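Local coordinates for proteasome assembly chaperone family protein (Pyrococcus furiosus, PDB 3VR0) that acts as an archaeal proteasome activator, a homologue of proteasome assembly factors with a PAC2-family fold, at residues 26-31 / 60-65; 75-80 / 106-111; 167-172 / 179-184. All blocks are in the same frame, centred on the assembly; numbering follows the deposited sequence.

Interaction 1 (26-31 / 60-65)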
loop_
_atom_site.group_PDB
_atom_site.type_symbol
_atom_site.label_atom_id
_atom_site.label_comp_id
_atom_site.label_asym_id
_atom_site.label_seq_id
_atom_site.Cartn_x
_atom_site.Cartn_y
_atom_site.Cartn_z
ATOM N N GLU C 26 16.961 10.930 -27.779
ATOM C CA GLU C 26 17.758 10.391 -28.881
ATOM C C GLU C 26 18.461 9.146 -28.379
ATOM O O GLU C 26 18.608 8.937 -27.171
ATOM C CB GLU C 26 18.824 11.437 -29.302
ATOM C CG GLU C 26 19.815 11.741 -28.152
ATOM C CD GLU C 26 21.040 12.548 -28.575
ATOM O OE1 GLU C 26 21.620 12.246 -29.646
ATOM O OE2 GLU C 26 21.396 13.501 -27.831
ATOM N N ARG C 27 18.970 8.365 -29.305
ATOM C CA ARG C 27 19.853 7.276 -29.035
ATOM C C ARG C 27 21.312 7.678 -29.228
ATOM O O ARG C 27 21.814 7.719 -30.372
ATOM C CB ARG C 27 19.565 6.139 -29.976
ATOM C CG ARG C 27 18.065 5.787 -30.054
ATOM C CD ARG C 27 18.017 4.288 -29.769
ATOM N NE ARG C 27 16.928 4.124 -28.869
ATOM C CZ ARG C 27 16.797 3.127 -28.037
ATOM N NH1 ARG C 27 17.723 2.182 -27.963
ATOM N NH2 ARG C 27 15.740 3.135 -27.258
ATOM N N PRO C 28 22.028 7.875 -28.124
ATOM C CA PRO C 28 23.417 8.336 -28.205
ATOM C C PRO C 28 24.339 7.272 -28.740
ATOM O O PRO C 28 24.092 6.025 -28.649
ATOM C CB PRO C 28 23.774 8.704 -26.736
ATOM C CG PRO C 28 22.368 8.834 -26.029
ATOM C CD PRO C 28 21.575 7.740 -26.727
ATOM N N ASP C 29 25.419 7.789 -29.284
ATOM C CA ASP C 29 26.424 7.009 -29.954
ATOM C C ASP C 29 27.389 6.544 -28.885
ATOM O O ASP C 29 28.531 7.065 -28.765
ATOM C CB ASP C 29 27.133 7.888 -31.017
ATOM C CG ASP C 29 28.248 7.134 -31.727
ATOM O OD1 ASP C 29 28.209 5.902 -31.673
ATOM O OD2 ASP C 29 29.135 7.768 -32.336
ATOM N N ILE C 30 26.953 5.569 -28.082
ATOM C CA ILE C 30 27.800 5.131 -26.992
ATOM C C ILE C 30 27.835 3.669 -26.989
ATOM O O ILE C 30 26.915 3.044 -27.480
ATOM C CB ILE C 30 27.322 5.637 -25.609
ATOM C CG1 ILE C 30 25.895 5.099 -25.212
ATOM C CG2 ILE C 30 27.464 7.127 -25.584
ATOM C CD1 ILE C 30 25.273 5.868 -23.982
ATOM N N TYR C 31 28.881 3.092 -26.439
ATOM C CA TYR C 31 28.848 1.663 -26.305
ATOM C C TYR C 31 29.539 1.113 -25.079
ATOM O O TYR C 31 30.546 1.628 -24.633
ATOM C CB TYR C 31 29.387 0.960 -27.561
ATOM C CG TYR C 31 28.968 -0.500 -27.498
ATOM C CD1 TYR C 31 27.623 -0.823 -27.214
ATOM C CD2 TYR C 31 29.920 -1.551 -27.623
ATOM C CE1 TYR C 31 27.204 -2.138 -27.120
ATOM C CE2 TYR C 31 29.503 -2.905 -27.509
ATOM C CZ TYR C 31 28.133 -3.171 -27.253
ATOM O OH TYR C 31 27.655 -4.455 -27.137
ATOM N N LYS C 60 25.493 15.050 -21.585
ATOM C CA LYS C 60 24.290 15.560 -22.234
ATOM C C LYS C 60 23.048 14.818 -21.815
ATOM O O LYS C 60 23.028 13.585 -21.833
ATOM C CB LYS C 60 24.438 15.390 -23.769
ATOM C CG LYS C 60 23.433 16.216 -24.540
ATOM C CD LYS C 60 22.769 15.402 -25.636
ATOM C CE LYS C 60 22.307 16.303 -26.792
ATOM N NZ LYS C 60 20.876 16.750 -26.644
ATOM N N LYS C 61 21.983 15.538 -21.505
ATOM C CA LYS C 61 20.752 14.841 -21.153
ATOM C C LYS C 61 20.107 14.157 -22.364
ATOM O O LYS C 61 19.871 14.832 -23.361
ATOM C CB LYS C 61 19.712 15.781 -20.605
ATOM C CG LYS C 61 18.417 15.011 -20.347
ATOM C CD LYS C 61 17.495 15.680 -19.338
ATOM C CE LYS C 61 16.803 16.868 -19.924
ATOM N NZ LYS C 61 15.928 17.474 -18.868
ATOM N N PHE C 62 19.742 12.873 -22.232
ATOM C CA PHE C 62 19.067 12.165 -23.333
ATOM C C PHE C 62 17.773 11.412 -23.052
ATOM O O PHE C 62 17.125 10.960 -24.012
ATOM C CB PHE C 62 20.008 11.225 -24.059
ATOM C CG PHE C 62 20.380 9.961 -23.285
ATOM C CD1 PHE C 62 19.909 8.738 -23.686
ATOM C CD2 PHE C 62 21.255 10.021 -22.196
ATOM C CE1 PHE C 62 20.281 7.609 -23.052
ATOM C CE2 PHE C 62 21.658 8.880 -21.555
ATOM C CZ PHE C 62 21.151 7.676 -21.959
ATOM N N ALA C 63 17.399 11.245 -21.777
ATOM C CA ALA C 63 16.126 10.600 -21.439
ATOM C C ALA C 63 15.604 11.068 -20.070
ATOM O O ALA C 63 16.373 11.494 -19.228
ATOM C CB ALA C 63 16.284 9.090 -21.434
ATOM N N GLU C 64 14.298 11.000 -19.860
ATOM C CA GLU C 64 13.822 11.189 -18.513
ATOM C C GLU C 64 12.768 10.167 -18.079
ATOM O O GLU C 64 12.037 9.591 -18.907
ATOM C CB GLU C 64 13.540 12.686 -18.160
ATOM C CG GLU C 64 12.616 13.408 -19.005
ATOM C CD GLU C 64 12.829 14.951 -18.966
ATOM O OE1 GLU C 64 13.775 15.484 -18.306
ATOM O OE2 GLU C 64 12.007 15.628 -19.613
ATOM N N LEU C 65 12.791 9.863 -16.781
ATOM C CA LEU C 65 11.944 8.805 -16.230
ATOM C C LEU C 65 10.834 9.418 -15.388
ATOM O O LEU C 65 11.085 10.264 -14.553
ATOM C CB LEU C 65 12.802 7.830 -15.429
ATOM C CG LEU C 65 12.137 6.594 -14.820
ATOM C CD1 LEU C 65 13.152 5.451 -14.657
ATOM C CD2 LEU C 65 11.450 6.942 -13.427
#

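Interaction 2 (75-80 / 106-111)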
loop_
_atom_site.group_PDB
_atom_site.type_symbol
_atom_site.label_atom_id
_atom_site.label_comp_id
_atom_site.label_asym_id
_atom_site.label_seq_id
_atom_site.Cartn_x
_atom_site.Cartn_y
_atom_site.Cartn_z
ATOM N N LEU C 75 6.448 19.566 -9.129
ATOM C CA LEU C 75 7.397 20.523 -8.540
ATOM C C LEU C 75 7.429 21.824 -9.312
ATOM O O LEU C 75 7.205 21.844 -10.518
ATOM C CB LEU C 75 8.839 19.962 -8.478
ATOM C CG LEU C 75 9.132 18.729 -7.607
ATOM C CD1 LEU C 75 10.557 18.232 -7.803
ATOM C CD2 LEU C 75 8.859 18.995 -6.105
ATOM N N ILE C 76 7.703 22.913 -8.607
ATOM C CA ILE C 76 7.850 24.200 -9.258
ATOM C C ILE C 76 9.270 24.248 -9.825
ATOM O O ILE C 76 10.255 24.041 -9.089
ATOM C CB ILE C 76 7.649 25.366 -8.266
ATOM C CG1 ILE C 76 6.266 25.313 -7.619
ATOM C CG2 ILE C 76 7.877 26.704 -8.979
ATOM C CD1 ILE C 76 5.107 25.373 -8.563
ATOM N N ARG C 77 9.390 24.448 -11.129
ATOM C CA ARG C 77 10.738 24.544 -11.725
ATOM C C ARG C 77 11.082 26.027 -11.859
ATOM O O ARG C 77 10.374 26.876 -11.307
ATOM C CB ARG C 77 10.838 23.818 -13.087
ATOM C CG ARG C 77 10.495 22.307 -13.070
ATOM C CD ARG C 77 11.289 21.477 -12.047
ATOM N NE ARG C 77 11.060 20.048 -12.290
ATOM C CZ ARG C 77 11.516 19.033 -11.554
ATOM N NH1 ARG C 77 12.275 19.250 -10.493
ATOM N NH2 ARG C 77 11.207 17.776 -11.887
ATOM N N LYS C 78 12.170 26.342 -12.566
ATOM C CA LYS C 78 12.497 27.741 -12.814
ATOM C C LYS C 78 11.401 28.280 -13.741
ATOM O O LYS C 78 10.834 27.533 -14.574
ATOM C CB LYS C 78 13.902 27.918 -13.447
ATOM C CG LYS C 78 15.111 28.068 -12.447
ATOM C CD LYS C 78 16.214 26.936 -12.531
ATOM C CE LYS C 78 16.246 26.128 -13.863
ATOM N NZ LYS C 78 15.199 25.012 -13.925
ATOM N N ASN C 79 11.083 29.561 -13.549
ATOM C CA ASN C 79 10.172 30.293 -14.425
ATOM C C ASN C 79 8.709 29.921 -14.258
ATOM O O ASN C 79 7.933 29.907 -15.235
ATOM C CB ASN C 79 10.618 30.159 -15.882
ATOM C CG ASN C 79 11.983 30.766 -16.119
ATOM O OD1 ASN C 79 12.302 31.847 -15.584
ATOM N ND2 ASN C 79 12.807 30.082 -16.914
ATOM N N SER C 80 8.326 29.622 -13.022
ATOM C CA SER C 80 6.921 29.361 -12.700
ATOM C C SER C 80 6.322 28.190 -13.481
ATOM O O SER C 80 5.101 28.134 -13.699
ATOM C CB SER C 80 6.098 30.633 -12.913
ATOM O OG SER C 80 6.585 31.646 -12.058
ATOM N N THR C 106 20.329 10.846 -12.384
ATOM C CA THR C 106 20.005 11.548 -11.153
ATOM C C THR C 106 18.522 11.960 -11.216
ATOM O O THR C 106 17.800 11.581 -12.128
ATOM C CB THR C 106 20.973 12.769 -10.904
ATOM O OG1 THR C 106 20.812 13.250 -9.565
ATOM C CG2 THR C 106 20.742 13.953 -11.869
ATOM N N GLY C 107 18.053 12.745 -10.269
ATOM C CA GLY C 107 16.666 13.157 -10.312
ATOM C C GLY C 107 16.133 13.733 -9.025
ATOM O O GLY C 107 16.878 13.953 -8.058
ATOM N N ASP C 108 14.844 14.050 -9.036
ATOM C CA ASP C 108 14.201 14.661 -7.893
ATOM C C ASP C 108 14.090 13.709 -6.663
ATOM O O ASP C 108 14.092 14.174 -5.527
ATOM C CB ASP C 108 12.783 15.091 -8.268
ATOM C CG ASP C 108 12.740 16.087 -9.422
ATOM O OD1 ASP C 108 13.434 17.113 -9.368
ATOM O OD2 ASP C 108 11.959 15.873 -10.366
ATOM N N THR C 109 13.943 12.404 -6.868
ATOM C CA THR C 109 13.415 11.588 -5.787
ATOM C C THR C 109 13.616 10.155 -6.114
ATOM O O THR C 109 13.953 9.795 -7.269
ATOM C CB THR C 109 11.833 11.783 -5.602
ATOM O OG1 THR C 109 11.375 11.083 -4.428
ATOM C CG2 THR C 109 11.034 11.253 -6.813
ATOM N N GLN C 110 13.427 9.330 -5.095
ATOM C CA GLN C 110 13.254 7.911 -5.292
ATOM C C GLN C 110 11.815 7.643 -4.880
ATOM O O GLN C 110 11.128 8.533 -4.371
ATOM C CB GLN C 110 14.229 7.102 -4.423
ATOM C CG GLN C 110 15.714 7.354 -4.723
ATOM C CD GLN C 110 16.638 6.220 -4.257
ATOM O OE1 GLN C 110 16.334 5.033 -4.400
ATOM N NE2 GLN C 110 17.792 6.594 -3.714
ATOM N N VAL C 111 11.371 6.416 -5.087
ATOM C CA VAL C 111 10.046 6.011 -4.677
ATOM C C VAL C 111 9.998 6.125 -3.131
ATOM O O VAL C 111 11.013 5.885 -2.468
ATOM C CB VAL C 111 9.815 4.548 -5.127
ATOM C CG1 VAL C 111 8.615 3.917 -4.398
ATOM C CG2 VAL C 111 9.602 4.480 -6.693
#

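Interaction 3 (167-172 / 179-184)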
loop_
_atom_site.group_PDB
_atom_site.type_symbol
_atom_site.label_atom_id
_atom_site.label_comp_id
_atom_site.label_asym_id
_atom_site.label_seq_id
_atom_site.Cartn_x
_atom_site.Cartn_y
_atom_site.Cartn_z
ATOM N N TYR C 167 39.948 -6.256 -8.914
ATOM C CA TYR C 167 39.729 -5.436 -10.096
ATOM C C TYR C 167 39.624 -3.990 -9.671
ATOM O O TYR C 167 40.424 -3.167 -10.108
ATOM C CB TYR C 167 38.502 -5.882 -10.915
ATOM C CG TYR C 167 38.237 -4.992 -12.105
ATOM C CD1 TYR C 167 39.028 -5.085 -13.280
ATOM C CD2 TYR C 167 37.223 -4.038 -12.067
ATOM C CE1 TYR C 167 38.798 -4.253 -14.376
ATOM C CE2 TYR C 167 36.983 -3.202 -13.164
ATOM C CZ TYR C 167 37.776 -3.319 -14.315
ATOM O OH TYR C 167 37.535 -2.476 -15.379
ATOM N N TYR C 168 38.677 -3.670 -8.787
ATOM C CA TYR C 168 38.505 -2.273 -8.413
ATOM C C TYR C 168 39.603 -1.798 -7.494
ATOM O O TYR C 168 39.912 -0.618 -7.474
ATOM C CB TYR C 168 37.127 -1.969 -7.803
ATOM C CG TYR C 168 36.022 -2.092 -8.807
ATOM C CD1 TYR C 168 35.155 -3.172 -8.779
ATOM C CD2 TYR C 168 35.863 -1.140 -9.801
ATOM C CE1 TYR C 168 34.160 -3.308 -9.717
ATOM C CE2 TYR C 168 34.896 -1.262 -10.746
ATOM C CZ TYR C 168 34.040 -2.340 -10.705
ATOM O OH TYR C 168 33.062 -2.442 -11.635
ATOM N N LYS C 169 40.169 -2.706 -6.709
ATOM C CA LYS C 169 41.319 -2.320 -5.853
ATOM C C LYS C 169 42.455 -1.782 -6.688
ATOM O O LYS C 169 42.997 -0.758 -6.353
ATOM C CB LYS C 169 41.825 -3.469 -4.991
ATOM C CG LYS C 169 41.279 -3.440 -3.566
ATOM C CD LYS C 169 41.757 -4.664 -2.771
ATOM C CE LYS C 169 41.167 -4.694 -1.375
ATOM N NZ LYS C 169 41.140 -6.105 -0.866
ATOM N N SER C 170 42.764 -2.459 -7.793
ATOM C CA SER C 170 43.824 -2.031 -8.736
ATOM C C SER C 170 43.564 -0.630 -9.231
ATOM O O SER C 170 44.438 0.238 -9.143
ATOM C CB SER C 170 43.882 -2.941 -9.950
ATOM O OG SER C 170 43.991 -4.279 -9.550
ATOM N N LYS C 171 42.350 -0.412 -9.738
ATOM C CA LYS C 171 41.960 0.886 -10.297
ATOM C C LYS C 171 42.116 1.974 -9.277
ATOM O O LYS C 171 42.420 3.099 -9.638
ATOM C CB LYS C 171 40.503 0.870 -10.773
ATOM C CG LYS C 171 40.192 -0.201 -11.765
ATOM C CD LYS C 171 40.657 0.208 -13.105
ATOM C CE LYS C 171 40.247 -0.804 -14.152
ATOM N NZ LYS C 171 40.856 -0.353 -15.439
ATOM N N LEU C 172 41.906 1.628 -8.010
ATOM C CA LEU C 172 41.903 2.597 -6.905
ATOM C C LEU C 172 43.282 2.831 -6.255
ATOM O O LEU C 172 43.460 3.778 -5.488
ATOM C CB LEU C 172 40.912 2.151 -5.825
ATOM C CG LEU C 172 39.423 2.391 -6.091
ATOM C CD1 LEU C 172 38.579 1.409 -5.304
ATOM C CD2 LEU C 172 39.053 3.792 -5.724
ATOM N N VAL C 179 39.356 3.908 1.200
ATOM C CA VAL C 179 38.261 3.080 0.743
ATOM C C VAL C 179 38.251 1.805 1.559
ATOM O O VAL C 179 39.153 0.965 1.409
ATOM C CB VAL C 179 38.376 2.711 -0.786
ATOM C CG1 VAL C 179 37.329 1.658 -1.178
ATOM C CG2 VAL C 179 38.247 3.958 -1.671
ATOM N N ILE C 180 37.229 1.660 2.405
ATOM C CA ILE C 180 37.066 0.472 3.235
ATOM C C ILE C 180 36.219 -0.557 2.524
ATOM O O ILE C 180 35.104 -0.252 2.132
ATOM C CB ILE C 180 36.374 0.815 4.578
ATOM C CG1 ILE C 180 37.157 1.903 5.318
ATOM C CG2 ILE C 180 36.176 -0.456 5.440
ATOM C CD1 ILE C 180 38.664 1.689 5.295
ATOM N N TRP C 181 36.758 -1.765 2.378
ATOM C CA TRP C 181 36.042 -2.908 1.857
ATOM C C TRP C 181 35.134 -3.557 2.928
ATOM O O TRP C 181 35.634 -4.266 3.811
ATOM C CB TRP C 181 37.046 -3.893 1.223
ATOM C CG TRP C 181 37.583 -3.270 -0.034
ATOM C CD1 TRP C 181 38.657 -2.414 -0.146
ATOM C CD2 TRP C 181 36.999 -3.348 -1.343
ATOM N NE1 TRP C 181 38.789 -1.999 -1.445
ATOM C CE2 TRP C 181 37.783 -2.551 -2.199
ATOM C CE3 TRP C 181 35.892 -4.031 -1.875
ATOM C CZ2 TRP C 181 37.501 -2.419 -3.566
ATOM C CZ3 TRP C 181 35.619 -3.904 -3.236
ATOM C CH2 TRP C 181 36.419 -3.105 -4.061
ATOM N N ARG C 182 33.813 -3.315 2.823
ATOM C CA ARG C 182 32.829 -3.530 3.922
ATOM C C ARG C 182 32.825 -4.914 4.461
ATOM O O ARG C 182 32.798 -5.874 3.704
ATOM C CB ARG C 182 31.403 -3.250 3.454
ATOM C CG ARG C 182 31.165 -1.836 3.066
ATOM C CD ARG C 182 29.790 -1.702 2.532
ATOM N NE ARG C 182 28.810 -1.798 3.596
ATOM C CZ ARG C 182 27.697 -1.087 3.642
ATOM N NH1 ARG C 182 27.410 -0.226 2.662
ATOM N NH2 ARG C 182 26.853 -1.260 4.655
ATOM N N GLU C 183 32.835 -5.047 5.775
ATOM C CA GLU C 183 32.743 -6.404 6.337
ATOM C C GLU C 183 31.484 -6.599 7.186
ATOM O O GLU C 183 31.331 -7.630 7.830
ATOM C CB GLU C 183 33.980 -6.746 7.179
ATOM C CG GLU C 183 35.354 -6.440 6.557
ATOM C CD GLU C 183 36.517 -6.728 7.535
ATOM O OE1 GLU C 183 36.288 -6.742 8.771
ATOM O OE2 GLU C 183 37.661 -6.946 7.066
ATOM N N ASP C 184 30.592 -5.610 7.189
ATOM C CA ASP C 184 29.411 -5.635 8.049
ATOM C C ASP C 184 28.348 -6.576 7.489
ATOM O O ASP C 184 27.319 -6.123 6.986
ATOM C CB ASP C 184 28.863 -4.217 8.248
ATOM C CG ASP C 184 28.573 -3.465 6.895
ATOM O OD1 ASP C 184 29.363 -3.600 5.910
ATOM O OD2 ASP C 184 27.563 -2.716 6.846
#

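Interaction 1 (26-31 / 60-65)
Phe62, Glu26 and Pro28 meet where the loop after strand 21-24 passes strand 60-66 of the mixed sheet, at a classic beta bulge in which Phe62 and Ala63 both face Phe89. CB of Phe62 points toward the loop, and with CG between the backbone N and the carbonyl carbon (chi1 73°) one ring face is turned to Pro28. Pro28 lies over that face in a CH-pi contact, CG 3.8 Å from the centroid of the Phe62 ring and shifted toward the rim on the CD1 side. A proline suits this place, since its compact ring lays CG and CD, whose C-H bonds are slightly polarised, against the aromatic face. The carbonyl O of Glu26 comes to the edge of the same ring, 3.7 Å from Phe62 CD1. Ile103 of strand 102-107 also packs on Phe62. Replacing Phe62 by alanine would probably leave the Pro28 ring without its aromatic floor and open a gap beside Ile103. Glu26 itself crosses Phe62 at about a right angle, its chain running on extended to Lys60. The lysine chain bends at chi2 and chi4 and lies against the carboxylate: Glu26 OE2 is 3.1 Å from Lys60 CE, and the salt bridge to Lys60 NZ spans 3.5 Å.

Interaction 2 (75-80 / 106-111)
Leu75 and Asp108 come no nearer than 9.0 Å between their CA atoms, so the backbones of 75-80 and 106-111 stand well apart and side chains must span the distance. Arg77 and Asp108 do so from opposite directions. The guanidinium meets the carboxylate end-on: NH1 of Arg77 bonds OD1 of Asp108 at 2.7 Å, and NH2 of Arg77 bonds OD2 of Asp108 at 2.5 Å, the latter nearly straight at 174°. Both oxygens lie close to the guanidinium plane and are met on their syn sides, although the two planes are turned 27° apart. Arginine suits the place because its long chain, bent at chi2 (-54°) and then extended, crosses the gap, and its two terminal nitrogens match the two carboxylate oxygens. The short aspartate holds its carboxylate where the backbone N of Lys86 can also reach OD2. Here strand 102-107 of the mixed sheet has just ended and faces the small antiparallel hairpin of strands 73-76 and 82-84. Leu75 pairs with a strand of a neighbouring subunit, so the salt bridge joins the central sheet to a hairpin that takes part in assembly. Arg77 NE has a salt bridge to Glu83, a second partner that helps fix the guanidinium. Leu75 adds an apolar neighbour: its CD1 lies 3.5 Å from OD1 of Asp108, while its CB sits over one face of the Arg77 guanidinium.

Interaction 3 (167-172 / 179-184)
Val179 opens the contact with Leu172, their methyls CG2 of Val179 and CD2 of Leu172 meeting at 4.1 Å as the two side chains cross at about a right angle. Both are branched and apolar, as befits residues filling the layer between a helix and a sheet. The neighbouring Ile180 gives its backbone to strand 155-159, and Trp181 is the next residue to turn its side chain toward the helix. Its broad indole touches three helix residues at once. Lys169 lies over one face, with its CE 3.8 Å from the centroid of the Trp181 five-membered ring in a CH-pi contact. The ammonium goes further along the same side, NZ standing 4.7 Å from that centroid and 15° off the ring normal, a cation-pi interaction. Beyond CG the lysine chain is extended, so it can lay its methylenes on the indole and still carry the charge over the ring. At the edge of the indole, in its plane, CB of Tyr168 comes to 4.0 Å from CH2 of Trp181, and CD1 of Leu172 approaches CZ2 of Trp181 obliquely. The Tyr168 ring leads away from Trp181, and its OH is taken by Glu137. Trp181 also packs on Ser80 of a neighbouring subunit. Helix 164-172 and strand 179-181 run antiparallel, 166° between short axes 11.4 Å apart, and complete a beta-alpha-beta unit with strand 155-159; helix 221-235 packs on Tyr168 and Leu172, while Trp181 also rests on strand 206-214.

In the fold
Along the chain the three contacts come in series, each closing before the next opens, and all reach the same mixed sheet. Interaction 1 lies toward the end bounded by strand 21-24, whereas interaction 3 involves strand 179-181, the outermost strand at the other end. Their centres are about 30 Å apart. Interaction 2 is centred about 20 Å from interaction 1 and about 34 Å from interaction 3, the latter across the chain's centre. Interactions 2 and 3 both meet neighbouring subunits, whereas no other chain of the assembly touches interaction 1. Ser80 bonds to Arg182 of one neighbouring subunit, while Arg182 receives Ser80 of another, consistent with one repeated interface in the four-chain assembly.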